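Local coordinates for protein VMB-1 (Vibrio alginolyticus, PDB 6JV4) that probably hydrolyses beta-lactam antibiotics as a zinc-dependent subclass B1 metallo-beta-lactamase, giving substituted beta-amino acids, at residues A[42-47]-A[71-76]. Numbering follows the deposited sequence.
Sequences VVINGT and KGLTIK
Leu73 does most of the side-chain work here, reaching over from the chain that leaves helix 58-70 to the turn after strand 36-45. Its CG is anti to the carbonyl carbon (chi1 -58°) and CD1 is anti to CA (chi2 172°), with CD2 branching to the side, so the end of the side chain comes nearer to 42-47 than its start. CD1 rests 3.9 Å from Ile44 CG1, and the two side chains cross at about a right angle. CD2 bridges two residues, lying 3.7 Å from Thr47 CA and 4.1 Å from Ile44 CG2. Ile44 thus offers both branches: CG1, beside the backbone N, and CD1 face Leu73 CD1, while CG2, anti to that N, faces CD2. Next to this apolar patch, Thr74 N donates to Thr47 O at 3.0 Å, a nearly straight bond (169°) almost along the C=O axis. Leu73 CA adds a weaker, bent CA-H...O contact to the same oxygen. Gly72, at positive phi, closes helix 58-70 with a Schellman motif. The contact ties the exit of this helix, the crossover of a beta-alpha-beta unit, to the hairpin turn between strands 36-45 and 48-52. At the surface, away from the two zinc sites, Leu73 also touches Ile68 of the helix, Ile44 packs on Tyr22 of strand 21-30, and Thr74 makes a backbone hydrogen bond with Ala49 of strand 48-52, which lies between antiparallel 36-45 and parallel 74-79.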
loop_
_atom_site.group_PDB
_atom_site.type_symbol
_atom_site.label_atom_id
_atom_site.label_comp_id
_atom_site.label_asym_id
_atom_site.label_seq_id
_atom_site.Cartn_x
_atom_site.Cartn_y
_atom_site.Cartn_z
ATOM N N VAL A 42 -7.630 1.931 -5.776
ATOM C CA VAL A 42 -7.988 3.126 -6.577
ATOM C C VAL A 42 -9.088 3.839 -5.813
ATOM O O VAL A 42 -10.077 3.169 -5.443
ATOM C CB VAL A 42 -8.446 2.780 -7.993
ATOM C CG1 VAL A 42 -8.918 4.016 -8.698
ATOM C CG2 VAL A 42 -7.366 2.085 -8.805
ATOM N N VAL A 43 -8.846 5.095 -5.499
ATOM C CA VAL A 43 -9.813 5.933 -4.751
ATOM C C VAL A 43 -10.337 6.983 -5.715
ATOM O O VAL A 43 -9.533 7.731 -6.337
ATOM C CB VAL A 43 -9.211 6.516 -3.469
ATOM C CG1 VAL A 43 -10.230 7.367 -2.706
ATOM C CG2 VAL A 43 -8.686 5.412 -2.583
ATOM N N ILE A 44 -11.665 7.064 -5.773
ATOM C CA ILE A 44 -12.374 7.984 -6.712
ATOM C C ILE A 44 -12.958 9.115 -5.872
ATOM O O ILE A 44 -13.651 8.817 -4.871
ATOM C CB ILE A 44 -13.458 7.240 -7.497
ATOM C CG1 ILE A 44 -12.872 6.105 -8.331
ATOM C CG2 ILE A 44 -14.275 8.209 -8.372
ATOM C CD1 ILE A 44 -13.893 5.130 -8.792
ATOM N N ASN A 45 -12.679 10.346 -6.303
ATOM C CA ASN A 45 -13.126 11.612 -5.687
ATOM C C ASN A 45 -13.686 12.497 -6.815
ATOM O O ASN A 45 -12.904 13.153 -7.514
ATOM C CB ASN A 45 -11.988 12.283 -4.912
ATOM C CG ASN A 45 -12.413 13.519 -4.157
ATOM O OD1 ASN A 45 -13.491 13.515 -3.598
ATOM N ND2 ASN A 45 -11.588 14.554 -4.110
ATOM N N GLY A 46 -15.013 12.459 -6.985
ATOM C CA GLY A 46 -15.728 13.113 -8.098
ATOM C C GLY A 46 -15.275 12.510 -9.399
ATOM O O GLY A 46 -15.538 11.298 -9.587
ATOM N N THR A 47 -14.607 13.278 -10.254
ATOM C CA THR A 47 -14.107 12.771 -11.556
ATOM C C THR A 47 -12.610 12.484 -11.476
ATOM O O THR A 47 -12.040 12.210 -12.530
ATOM C CB THR A 47 -14.405 13.716 -12.722
ATOM O OG1 THR A 47 -13.793 14.963 -12.423
ATOM C CG2 THR A 47 -15.893 13.849 -12.945
ATOM N N LYS A 71 -13.528 4.941 -17.640
ATOM C CA LYS A 71 -14.683 5.253 -16.756
ATOM C C LYS A 71 -14.977 6.756 -16.777
ATOM O O LYS A 71 -15.859 7.185 -16.038
ATOM C CB LYS A 71 -14.436 4.743 -15.337
ATOM C CG LYS A 71 -14.619 3.251 -15.172
ATOM C CD LYS A 71 -14.232 2.721 -13.807
ATOM C CE LYS A 71 -14.974 3.346 -12.641
ATOM N NZ LYS A 71 -16.403 2.947 -12.615
ATOM N N GLY A 72 -14.257 7.526 -17.580
ATOM C CA GLY A 72 -14.398 8.989 -17.657
ATOM C C GLY A 72 -13.702 9.703 -16.504
ATOM O O GLY A 72 -13.978 10.880 -16.283
ATOM N N LEU A 73 -12.758 9.046 -15.837
ATOM C CA LEU A 73 -12.005 9.657 -14.714
ATOM C C LEU A 73 -10.620 10.117 -15.171
ATOM O O LEU A 73 -10.094 9.565 -16.133
ATOM C CB LEU A 73 -11.896 8.601 -13.614
ATOM C CG LEU A 73 -13.210 8.038 -13.084
ATOM C CD1 LEU A 73 -12.951 6.873 -12.138
ATOM C CD2 LEU A 73 -14.051 9.118 -12.391
ATOM N N THR A 74 -10.080 11.132 -14.503
ATOM C CA THR A 74 -8.694 11.629 -14.639
ATOM C C THR A 74 -7.842 11.010 -13.514
ATOM O O THR A 74 -8.179 11.209 -12.328
ATOM C CB THR A 74 -8.618 13.149 -14.532
ATOM O OG1 THR A 74 -9.425 13.603 -15.613
ATOM C CG2 THR A 74 -7.231 13.713 -14.719
ATOM N N ILE A 75 -6.750 10.355 -13.875
ATOM C CA ILE A 75 -5.799 9.844 -12.854
ATOM C C ILE A 75 -4.931 11.025 -12.407
ATOM O O ILE A 75 -4.062 11.477 -13.180
ATOM C CB ILE A 75 -5.051 8.612 -13.402
ATOM C CG1 ILE A 75 -3.916 8.216 -12.450
ATOM C CG2 ILE A 75 -4.539 8.822 -14.833
ATOM C CD1 ILE A 75 -4.384 7.686 -11.138
ATOM N N LYS A 76 -5.171 11.513 -11.196
ATOM C CA LYS A 76 -4.603 12.758 -10.626
ATOM C C LYS A 76 -3.289 12.486 -9.900
ATOM O O LYS A 76 -2.338 13.295 -10.003
ATOM C CB LYS A 76 -5.559 13.427 -9.630
ATOM C CG LYS A 76 -6.533 14.394 -10.281
ATOM C CD LYS A 76 -5.835 15.586 -10.927
ATOM C CE LYS A 76 -6.791 16.489 -11.674
ATOM N NZ LYS A 76 -6.080 17.658 -12.243
#